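Local coordinates for pyrrolidone-carboxylate peptidase (Deinococcus radiodurans R1, PDB 5Z48) that removes N-terminal pyroglutamyl groups from peptides as a thiol exopeptidase of the C15 family and assembles as a homotetramer, at the interface of chains A and B and the interface of chains A and C. Coordinates in Å, arbitrary orientation; residue numbers count along the deposited sequence, not the author numbering. Chains: chain A/B/C, Pyrrolidone-carboxylate peptidase.

Contact 1: the interface of chains A and B. Residues chain A 84-85, 139-140; chain B 87, 140, 143.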
# COMPACT_ATOMS: atom_id res chain seq x y z
N ARG A 84 20.05 -3.30 6.82
CA ARG A 84 20.73 -3.77 8.01
C ARG A 84 21.44 -5.09 7.79
O ARG A 84 22.45 -5.34 8.45
CB ARG A 84 19.72 -3.91 9.16
CG ARG A 84 20.38 -4.22 10.50
CD ARG A 84 19.37 -4.52 11.60
NE ARG A 84 18.51 -3.38 11.92
CZ ARG A 84 18.77 -2.45 12.84
NH1 ARG A 84 19.92 -2.47 13.52
NH2 ARG A 84 17.87 -1.48 13.08
N VAL A 85 20.92 -5.97 6.93
CA VAL A 85 21.38 -7.35 6.92
C VAL A 85 21.38 -7.91 5.51
O VAL A 85 20.45 -7.71 4.74
CB VAL A 85 20.56 -8.19 7.91
CG1 VAL A 85 19.14 -8.25 7.52
CG2 VAL A 85 21.21 -9.56 8.06
N ASN A 139 15.19 -3.92 7.03
CA ASN A 139 15.68 -5.17 7.58
C ASN A 139 15.57 -6.34 6.61
O ASN A 139 15.86 -7.48 6.99
CB ASN A 139 14.96 -5.45 8.89
CG ASN A 139 15.31 -4.39 9.91
OD1 ASN A 139 16.49 -4.06 10.04
ND2 ASN A 139 14.32 -3.84 10.59
N SER A 140 15.20 -6.07 5.37
CA SER A 140 15.38 -7.06 4.30
C SER A 140 15.67 -6.34 3.00
O SER A 140 14.92 -5.45 2.61
CB SER A 140 14.18 -8.00 4.12
OG SER A 140 14.35 -8.80 2.91
N VAL B 87 16.83 -12.78 12.90
CA VAL B 87 18.03 -11.95 12.96
C VAL B 87 18.36 -11.61 14.42
O VAL B 87 17.45 -11.35 15.22
CB VAL B 87 17.82 -10.67 12.14
CG1 VAL B 87 18.98 -9.69 12.31
CG2 VAL B 87 17.62 -11.00 10.66
N SER B 140 11.80 -11.02 6.25
CA SER B 140 12.06 -10.33 7.51
C SER B 140 10.87 -10.48 8.44
O SER B 140 9.74 -10.19 8.04
CB SER B 140 12.36 -8.85 7.32
OG SER B 140 12.41 -8.20 8.62
N LEU B 143 12.12 -6.83 13.83
CA LEU B 143 13.12 -6.97 14.90
C LEU B 143 12.47 -6.79 16.28
O LEU B 143 13.11 -6.38 17.23
CB LEU B 143 14.31 -6.02 14.68
CG LEU B 143 15.05 -6.34 13.36
CD1 LEU B 143 16.18 -5.32 13.25
CD2 LEU B 143 15.64 -7.75 13.30

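Contact 2: the interface of chains A and C. Residues chain A 78-79, 132-134, 196; chain C 176, 179-180, 191.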
# COMPACT_ATOMS: atom_id res chain seq x y z
N PRO A 78 9.21 4.39 -0.94
CA PRO A 78 9.04 5.86 -1.04
C PRO A 78 10.29 6.67 -0.67
O PRO A 78 10.38 7.83 -1.09
CB PRO A 78 7.91 6.17 -0.05
CG PRO A 78 8.06 5.04 1.00
CD PRO A 78 8.45 3.80 0.16
N GLN A 79 11.23 6.12 0.09
CA GLN A 79 12.33 6.91 0.65
C GLN A 79 13.58 6.06 0.59
O GLN A 79 13.50 4.81 0.61
CB GLN A 79 12.04 7.34 2.10
CG GLN A 79 10.71 8.12 2.20
CD GLN A 79 10.27 8.42 3.65
OE1 GLN A 79 10.98 8.03 4.60
NE2 GLN A 79 9.14 9.13 3.81
N GLU A 132 17.38 17.34 5.30
CA GLU A 132 15.95 17.30 4.98
C GLU A 132 15.58 16.16 4.03
O GLU A 132 14.64 16.30 3.22
CB GLU A 132 15.46 18.63 4.41
CG GLU A 132 15.67 19.76 5.42
CD GLU A 132 15.24 21.11 4.97
OE1 GLU A 132 15.53 22.07 5.73
OE2 GLU A 132 14.59 21.24 3.90
N ILE A 133 16.23 15.02 4.20
CA ILE A 133 15.97 13.82 3.41
C ILE A 133 15.34 12.77 4.32
O ILE A 133 16.00 12.29 5.26
CB ILE A 133 17.25 13.27 2.76
CG1 ILE A 133 17.80 14.32 1.79
CG2 ILE A 133 16.94 11.95 2.05
CD1 ILE A 133 19.22 14.02 1.36
N PRO A 134 14.09 12.40 4.06
CA PRO A 134 13.46 11.29 4.78
C PRO A 134 14.14 9.98 4.45
O PRO A 134 14.55 9.76 3.30
CB PRO A 134 12.01 11.31 4.25
CG PRO A 134 11.83 12.58 3.52
CD PRO A 134 13.20 13.05 3.08
N GLU A 196 17.48 14.41 -6.28
CA GLU A 196 17.24 14.09 -4.86
C GLU A 196 17.91 12.77 -4.49
O GLU A 196 18.54 12.67 -3.42
CB GLU A 196 15.74 14.05 -4.59
CG GLU A 196 15.35 13.59 -3.16
CD GLU A 196 15.50 14.63 -2.09
OE1 GLU A 196 16.12 15.72 -2.30
OE2 GLU A 196 14.95 14.41 -0.98
N ALA C 176 9.24 17.23 1.40
CA ALA C 176 10.12 16.66 2.42
C ALA C 176 9.66 17.04 3.82
O ALA C 176 9.71 16.20 4.74
CB ALA C 176 11.57 17.10 2.20
N ALA C 179 6.90 14.83 4.93
CA ALA C 179 7.33 13.45 5.17
C ALA C 179 8.20 13.33 6.43
O ALA C 179 8.15 12.31 7.14
CB ALA C 179 8.09 12.91 3.93
N LEU C 180 9.03 14.35 6.72
CA LEU C 180 9.93 14.32 7.88
C LEU C 180 9.20 14.37 9.23
O LEU C 180 9.75 13.93 10.25
CB LEU C 180 10.92 15.48 7.82
CG LEU C 180 11.97 15.29 6.72
CD1 LEU C 180 12.67 16.64 6.43
CD2 LEU C 180 13.02 14.24 7.11
N TYR C 191 6.93 11.09 -1.15
CA TYR C 191 7.09 12.54 -1.13
C TYR C 191 7.82 12.98 -2.39
O TYR C 191 8.34 12.17 -3.15
CB TYR C 191 7.86 13.00 0.12
CG TYR C 191 9.37 12.80 0.03
CD1 TYR C 191 9.95 11.54 0.23
CD2 TYR C 191 10.20 13.87 -0.28
CE1 TYR C 191 11.33 11.37 0.13
CE2 TYR C 191 11.58 13.70 -0.40
CZ TYR C 191 12.14 12.46 -0.20
OH TYR C 191 13.50 12.34 -0.33
O HOH W 1 14.21 9.62 0.59
O HOH W 2 7.50 9.81 6.11
O HOH W 3 8.53 9.10 -2.65

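Contact 1: the interface of chains A and B
With chi1 at -62° and chi2 near anti, B:Leu143 extends its CD1 methyl tip to tip against A:Arg84 and A:Asn139; A:Arg84, its CG anti to the backbone N, runs out straight and then bends at chi3 (-63°), which turns its guanidinium toward A:Asn139. The two chain A groups present themselves as one unit. A:Arg84 NE donates to the side-chain amide oxygen A:Asn139 OD1 over 2.8 Å, moderately bent at the hydrogen. The acceptor lies in the guanidinium plane, whereas the donor is tilted 22° from the carbonyl plane of the amide. This bond should restrain both the arginine's last torsion and the rotation of the amide, so the methyl from chain B meets a pair of polar groups already tied to each other.

B:Leu143 CD1 sits where the two converge. The methyl B:Leu143 CD1 lies 3.3 Å from A:Arg84 NE. The same B:Leu143 CD1 is 3.6 Å from the amide carbon A:Asn139 CG, and it also touches the arginine's aliphatic CD. The branch point of the leucine, B:Leu143 CG, comes 3.8 Å from A:Asn139 ND2. The methyl thus borders the NE–OD1 bond and should help to shield it from water, without supplying a polar partner.

Farther along the patch the two copies of Ser140 meet near the two-fold axis that relates the chains, and the contact is made between their CB methylenes. A:Val85 and B:Val87, both in the short strand 85-87 of their own chain, approach more loosely. Within this patch the two chains therefore associate through van der Waals contact, consistent with one interface of the homotetramer. Beside the paired serines, toward A:Asn139, the hydroxyl B:Ser140 OG rests against the methylene A:Asn139 CB at 3.8 Å.

Contact 2: the interface of chains A and C
The backbone of A:Glu132 takes up a left-handed conformation (phi 62°, psi 37°) just before the extended A:Ile133 and A:Pro134, and this loop of chain A packs against the short helix 176-181 and the loop residue C:Tyr191 of chain C. C:Tyr191 holds its CG between its own backbone N and carbonyl carbon, the crowded position, and from there its ring reaches into chain A. The proline ring of A:Pro134 lies over one face: CG is 3.8 Å from the ring centroid, offset toward the rim, in a CH-pi contact, while CD touches the phenol carbon CZ.

At its tip, C:Tyr191 OH donates a hydrogen bond of 2.6 Å to the carboxylate oxygen A:Glu196 OE2. That oxygen lies at the ring edge, in the ring plane, and accepts through its anti lone pair, with the carboxylate turned 72° from the ring. A:Glu196, bent at chi2, directs the carboxylate from helix 194-211 toward the phenol. Water 1, also in the ring plane, joins the same hydroxyl to the carbonyl oxygen of A:Pro134. Ring face and hydroxyl are thus both engaged by chain A, which should fix the tyrosine's orientation.

Beside the tyrosine, C:Leu180 divides its methyls: CD1 meets A:Glu132 CA at 3.6 Å, and CD2 packs on A:Pro134 CA. C:Ala179 CB touches the same A:Pro134 CG that lies over the tyrosine ring, and C:Ala176 CB abuts the carbonyl oxygen of A:Glu132. Water 3 links A:Pro78 O to the backbone N and O of C:Tyr191. The side chain of A:Gln79 crosses that of the tyrosine at about a right angle and runs extended beyond CG; its amide nitrogen NE2 lies 2.9 Å from water 2, which in turn contacts C:Ala179 O at 2.8 Å.

The C-alpha centres of contact 1 and contact 2 lie about 22 Å apart, and the two patches have no residue in common. Chain A nevertheless joins them through nearby segments: strand 80-83 starts just after A:Gln79 of contact 2 and ends just before A:Arg84 of contact 1, and strand 135-138 similarly spans from A:Pro134 to A:Asn139. Chain A thus binds two different neighbours through separate patches, consistent with the homotetramer. Contact 1 is centred about 7 Å from the active-site residue A:Glu83, against about 16 Å for contact 2, so assembly through contact 1 may bear more directly on the catalytic region.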